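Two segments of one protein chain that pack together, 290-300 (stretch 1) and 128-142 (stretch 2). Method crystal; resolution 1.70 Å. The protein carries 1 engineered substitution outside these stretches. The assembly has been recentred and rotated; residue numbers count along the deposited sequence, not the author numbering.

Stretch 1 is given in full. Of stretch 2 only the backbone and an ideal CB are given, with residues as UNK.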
# COMPACT_ATOMS: atom_id res chain seq x y z
N PRO F 290 -18.12 -19.65 -19.53
CA PRO F 290 -19.01 -20.81 -19.46
C PRO F 290 -18.85 -21.57 -18.17
O PRO F 290 -19.86 -21.98 -17.56
CB PRO F 290 -18.54 -21.67 -20.64
CG PRO F 290 -18.10 -20.69 -21.63
CD PRO F 290 -17.43 -19.59 -20.83
N TYR F 291 -17.62 -21.80 -17.74
CA TYR F 291 -17.42 -22.63 -16.52
C TYR F 291 -18.07 -21.97 -15.31
O TYR F 291 -18.64 -22.65 -14.46
CB TYR F 291 -15.94 -22.89 -16.25
CG TYR F 291 -15.65 -23.74 -15.01
CD1 TYR F 291 -15.52 -25.13 -15.11
CD2 TYR F 291 -15.48 -23.15 -13.74
CE1 TYR F 291 -15.21 -25.91 -13.98
CE2 TYR F 291 -15.21 -23.93 -12.61
CZ TYR F 291 -15.07 -25.31 -12.75
OH TYR F 291 -14.79 -26.07 -11.65
N VAL F 292 -17.95 -20.65 -15.24
CA VAL F 292 -18.46 -19.93 -14.10
C VAL F 292 -19.98 -19.80 -14.18
O VAL F 292 -20.69 -19.97 -13.18
CB VAL F 292 -17.81 -18.54 -14.01
CG1 VAL F 292 -18.39 -17.77 -12.85
CG2 VAL F 292 -16.29 -18.69 -13.82
N VAL F 293 -20.48 -19.52 -15.38
CA VAL F 293 -21.93 -19.51 -15.60
C VAL F 293 -22.53 -20.86 -15.20
O VAL F 293 -23.54 -20.90 -14.52
CB VAL F 293 -22.31 -19.13 -17.06
CG1 VAL F 293 -23.82 -19.27 -17.30
CG2 VAL F 293 -21.87 -17.72 -17.36
N ASN F 294 -21.90 -21.95 -15.60
CA ASN F 294 -22.46 -23.23 -15.26
C ASN F 294 -22.46 -23.46 -13.74
O ASN F 294 -23.42 -24.02 -13.21
CB ASN F 294 -21.78 -24.33 -16.07
CG ASN F 294 -22.06 -24.16 -17.56
OD1 ASN F 294 -22.95 -23.40 -17.96
ND2 ASN F 294 -21.30 -24.88 -18.39
N TYR F 295 -21.42 -23.00 -13.06
CA TYR F 295 -21.35 -23.09 -11.60
C TYR F 295 -22.52 -22.36 -10.96
O TYR F 295 -23.18 -22.89 -10.05
CB TYR F 295 -20.01 -22.52 -11.10
CG TYR F 295 -20.01 -22.16 -9.64
CD1 TYR F 295 -19.73 -23.11 -8.67
CD2 TYR F 295 -20.30 -20.87 -9.24
CE1 TYR F 295 -19.76 -22.78 -7.32
CE2 TYR F 295 -20.31 -20.51 -7.91
CZ TYR F 295 -20.05 -21.47 -6.96
OH TYR F 295 -20.06 -21.11 -5.63
N TYR F 296 -22.79 -21.15 -11.43
CA TYR F 296 -23.90 -20.38 -10.88
C TYR F 296 -25.26 -21.00 -11.21
O TYR F 296 -26.17 -21.02 -10.39
CB TYR F 296 -23.83 -18.95 -11.35
CG TYR F 296 -22.81 -18.12 -10.61
CD1 TYR F 296 -21.70 -17.63 -11.27
CD2 TYR F 296 -22.97 -17.79 -9.25
CE1 TYR F 296 -20.76 -16.87 -10.63
CE2 TYR F 296 -22.01 -17.02 -8.58
CZ TYR F 296 -20.90 -16.56 -9.30
OH TYR F 296 -19.91 -15.76 -8.76
N ARG F 297 -25.41 -21.52 -12.43
CA ARG F 297 -26.70 -22.09 -12.80
C ARG F 297 -27.00 -23.36 -12.00
O ARG F 297 -28.17 -23.64 -11.72
CB ARG F 297 -26.87 -22.20 -14.33
CG ARG F 297 -25.97 -23.13 -15.04
CD ARG F 297 -26.29 -23.19 -16.56
NE ARG F 297 -26.41 -21.87 -17.19
CZ ARG F 297 -26.49 -21.66 -18.51
NH1 ARG F 297 -26.47 -22.70 -19.34
NH2 ARG F 297 -26.60 -20.43 -18.99
N ASN F 298 -25.97 -24.10 -11.57
CA ASN F 298 -26.20 -25.21 -10.63
C ASN F 298 -26.80 -24.70 -9.32
O ASN F 298 -27.70 -25.32 -8.75
CB ASN F 298 -24.92 -25.97 -10.31
CG ASN F 298 -24.37 -26.72 -11.50
OD1 ASN F 298 -25.12 -27.15 -12.39
ND2 ASN F 298 -23.05 -26.91 -11.51
N ARG F 299 -26.30 -23.56 -8.86
CA ARG F 299 -26.84 -22.99 -7.62
C ARG F 299 -28.27 -22.50 -7.80
O ARG F 299 -29.08 -22.66 -6.91
CB ARG F 299 -25.93 -21.88 -7.11
CG ARG F 299 -24.65 -22.47 -6.55
CD ARG F 299 -23.63 -21.44 -6.26
NE ARG F 299 -24.09 -20.42 -5.31
CZ ARG F 299 -23.48 -19.26 -5.17
NH1 ARG F 299 -22.41 -19.00 -5.90
NH2 ARG F 299 -23.92 -18.36 -4.30
N LEU F 300 -28.55 -21.88 -8.94
CA LEU F 300 -29.89 -21.39 -9.29
C LEU F 300 -30.85 -22.58 -9.34
O LEU F 300 -31.94 -22.55 -8.78
CB LEU F 300 -29.83 -20.72 -10.67
CG LEU F 300 -30.60 -19.44 -10.99
CD1 LEU F 300 -30.52 -18.42 -9.86
CD2 LEU F 300 -30.05 -18.85 -12.28
N UNK F 128 -8.53 -17.77 -6.25
CA UNK F 128 -9.25 -18.32 -5.08
C UNK F 128 -10.76 -18.49 -5.34
O UNK F 128 -11.39 -19.42 -4.84
CB UNK F 128 -9.04 -17.41 -3.87
N UNK F 129 -11.31 -17.60 -6.16
CA UNK F 129 -12.70 -17.69 -6.56
C UNK F 129 -12.93 -18.98 -7.33
O UNK F 129 -13.83 -19.77 -7.00
CB UNK F 129 -13.10 -16.48 -7.40
N UNK F 130 -12.09 -19.23 -8.34
CA UNK F 130 -12.23 -20.47 -9.11
C UNK F 130 -11.96 -21.72 -8.27
O UNK F 130 -12.56 -22.75 -8.53
CB UNK F 130 -11.28 -20.45 -10.31
N UNK F 131 -11.09 -21.61 -7.27
CA UNK F 131 -10.88 -22.71 -6.32
C UNK F 131 -12.17 -23.08 -5.60
O UNK F 131 -12.51 -24.23 -5.52
CB UNK F 131 -9.81 -22.33 -5.30
N UNK F 132 -12.86 -22.09 -5.04
CA UNK F 132 -14.13 -22.37 -4.35
C UNK F 132 -15.18 -22.93 -5.32
O UNK F 132 -15.87 -23.89 -4.99
CB UNK F 132 -14.66 -21.10 -3.68
N UNK F 133 -15.25 -22.38 -6.55
CA UNK F 133 -16.18 -22.90 -7.58
C UNK F 133 -15.86 -24.34 -7.96
O UNK F 133 -16.74 -25.21 -8.00
CB UNK F 133 -16.13 -22.02 -8.83
N UNK F 134 -14.58 -24.60 -8.17
CA UNK F 134 -14.13 -25.95 -8.47
C UNK F 134 -14.49 -26.93 -7.35
O UNK F 134 -14.85 -28.09 -7.59
CB UNK F 134 -12.62 -25.96 -8.71
N UNK F 135 -14.37 -26.46 -6.11
CA UNK F 135 -14.70 -27.26 -4.92
C UNK F 135 -16.22 -27.48 -4.76
O UNK F 135 -16.66 -28.29 -3.94
CB UNK F 135 -14.15 -26.57 -3.67
N UNK F 136 -16.99 -26.76 -5.58
CA UNK F 136 -18.45 -26.77 -5.60
C UNK F 136 -19.09 -26.05 -4.42
O UNK F 136 -20.26 -26.30 -4.08
CB UNK F 136 -18.95 -28.22 -5.63
N UNK F 137 -18.29 -25.22 -3.76
CA UNK F 137 -18.73 -24.55 -2.54
C UNK F 137 -19.47 -23.29 -2.97
O UNK F 137 -18.97 -22.56 -3.79
CB UNK F 137 -17.56 -24.23 -1.61
N UNK F 138 -20.68 -23.04 -2.40
CA UNK F 138 -21.43 -21.83 -2.77
C UNK F 138 -20.77 -20.60 -2.21
O UNK F 138 -20.59 -20.52 -1.01
CB UNK F 138 -22.88 -21.91 -2.28
N UNK F 139 -20.43 -19.67 -3.10
CA UNK F 139 -19.90 -18.37 -2.71
C UNK F 139 -20.49 -17.27 -3.58
O UNK F 139 -20.81 -17.47 -4.77
CB UNK F 139 -18.37 -18.36 -2.80
N UNK F 140 -20.66 -16.12 -2.95
CA UNK F 140 -20.85 -14.90 -3.67
C UNK F 140 -19.53 -14.19 -3.74
O UNK F 140 -18.75 -14.20 -2.78
CB UNK F 140 -21.92 -14.03 -3.02
N UNK F 141 -19.29 -13.57 -4.88
CA UNK F 141 -18.06 -12.86 -5.13
C UNK F 141 -18.40 -11.37 -5.05
O UNK F 141 -19.15 -10.85 -5.87
CB UNK F 141 -17.45 -13.24 -6.48
N UNK F 142 -17.88 -10.70 -4.04
CA UNK F 142 -18.18 -9.28 -3.82
C UNK F 142 -17.96 -8.36 -5.04
O UNK F 142 -18.69 -7.39 -5.22
CB UNK F 142 -17.32 -8.77 -2.66

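Stretch 1 is a helix that turns Tyr291, Tyr295 and Arg299 toward stretch 2, with Val292 and Tyr296 beside them. Stretch 2 opens with a helix whose N-to-C direction lies 48° from that of the first.

Position 128 is helical, and its CB is out of reach of stretch 1. Many residues would suit; it is Leu128.

At position 129 CA-to-CB points sideways and nothing lies near the CB. Only a long side chain could approach. Glu129 does so, but makes little contact.

Position 130 also points sideways, with Val292 and the Tyr291 ring ahead. A long apolar residue such as leucine or methionine would fit. Leu130 is found. Its CD2 reaches Val292 CG2 at 3.8 Å.

Position 131 points away and position 132 sideways, both with nothing of stretch 1 near the CB. The choice is open. They are Leu131 and Met132.

Position 133 points straight at stretch 1. The ideal CB is 3.8 Å from Tyr295 CD1 and 4.3 Å from Tyr291 CE2. The pocket is apolar and aromatic, so leucine, isoleucine or methionine could be considered, with a long chain reaching further in. Met133 sits as a knob among Tyr291, Val292, Tyr295 and Tyr296. Its CG lies over the face of the Tyr295 ring, 3.6 Å from the centroid, a CH-pi contact. SD is 3.9 Å from Val292 CG1, and CE is 3.5 Å from Tyr296 OH.

At position 134 an ideal CB would be 3.7 Å from Tyr291 OH and crowded by the carbonyl O of Leu130 at 3.2 Å. The crowding favours glycine, with alanine a tight second. It is Gly134. Tyr291 OH lies 3.2 Å from Gly134 CA, at the edge of the ring.

Position 135 points away; Ala135 is one of many possibilities. Position 136 has phi 73°, which favours glycine, though asparagine is also common there. Gly136 closes the helix in a Schellman motif.

Position 137 points away, so its side chain is little constrained by stretch 1. Its carbonyl matters more. In Ile137, O accepts a hydrogen bond from Tyr295 OH at 2.6 Å.

At position 138 the ideal CB is 3.6 Å from Arg299 NE. Phi of -71° permits proline, and a compact apolar residue would suit. Pro138 places its CB over one face of the guanidinium, 3.8 Å from Arg299 NE.

Position 139 points away, so its side chain is loosely constrained. Phi/psi of -139/146° is extended and suits a beta-branched or other apolar residue. Its N-H and carbonyl can bind stretch 1 with any residue except proline, which lacks the N-H. Val139 N donates to Tyr295 OH at 2.9 Å, and Val139 O accepts a very short bond from Arg299 NH1 at 2.5 Å.

At position 140 CA-to-CB also points away, yet the ideal CB is 4.9 Å from Arg299 NH2. An acidic residue would answer its charge; asparagine could also accept. Asp140 OD1 forms a salt bridge with Arg299 NH2 at 3.0 Å.

At position 141 CA-to-CB points sideways, and the ideal CB is 4.2 Å from Tyr296 OH. A modest residue, apolar or polar, would fit. Val141 brings CG2 to 3.5 Å from Tyr296 OH.

Position 142 is out of reach, so stretch 1 sets no preference; it is Gln142.

Stretch 2 (128-142) LELLMMGAGIPVDVQ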
# COMPACT_ATOMS: atom_id res chain seq x y z
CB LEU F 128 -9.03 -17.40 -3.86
CG LEU F 128 -7.56 -17.34 -3.38
CD1 LEU F 128 -7.44 -16.25 -2.25
CD2 LEU F 128 -7.15 -18.75 -2.86
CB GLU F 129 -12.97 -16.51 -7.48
CG GLU F 129 -14.35 -16.41 -7.97
CD GLU F 129 -14.57 -15.15 -8.78
OE1 GLU F 129 -13.68 -14.25 -8.76
OE2 GLU F 129 -15.63 -15.08 -9.42
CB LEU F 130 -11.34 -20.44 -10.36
CG LEU F 130 -11.81 -19.40 -11.38
CD1 LEU F 130 -10.78 -19.25 -12.49
CD2 LEU F 130 -13.14 -19.81 -12.01
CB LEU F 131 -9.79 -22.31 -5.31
CG LEU F 131 -9.55 -23.25 -4.12
CD1 LEU F 131 -9.13 -24.61 -4.63
CD2 LEU F 131 -8.49 -22.67 -3.23
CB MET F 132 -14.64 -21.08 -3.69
CG MET F 132 -13.66 -20.48 -2.70
SD MET F 132 -13.13 -21.61 -1.41
CE MET F 132 -14.56 -21.52 -0.35
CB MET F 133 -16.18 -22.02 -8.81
CG MET F 133 -16.65 -20.63 -8.48
SD MET F 133 -16.60 -19.54 -9.90
CE MET F 133 -17.36 -18.11 -9.08
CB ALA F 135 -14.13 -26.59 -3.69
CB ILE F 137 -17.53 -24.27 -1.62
CG1 ILE F 137 -16.94 -25.60 -1.12
CG2 ILE F 137 -17.92 -23.38 -0.42
CD1 ILE F 137 -15.61 -25.48 -0.39
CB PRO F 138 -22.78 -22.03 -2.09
CG PRO F 138 -22.52 -22.98 -0.93
CD PRO F 138 -21.38 -23.87 -1.41
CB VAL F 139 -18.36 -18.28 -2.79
CG1 VAL F 139 -17.70 -19.25 -1.81
CG2 VAL F 139 -17.85 -18.50 -4.26
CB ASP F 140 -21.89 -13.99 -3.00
CG ASP F 140 -23.32 -14.44 -3.27
OD1 ASP F 140 -23.52 -15.42 -4.02
OD2 ASP F 140 -24.26 -13.84 -2.69
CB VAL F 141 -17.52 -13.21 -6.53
CG1 VAL F 141 -16.20 -12.46 -6.81
CG2 VAL F 141 -17.35 -14.72 -6.66
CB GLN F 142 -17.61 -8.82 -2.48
CG GLN F 142 -18.40 -9.36 -1.28
CD GLN F 142 -19.58 -8.48 -0.88
OE1 GLN F 142 -20.10 -8.61 0.23
NE2 GLN F 142 -20.01 -7.59 -1.77
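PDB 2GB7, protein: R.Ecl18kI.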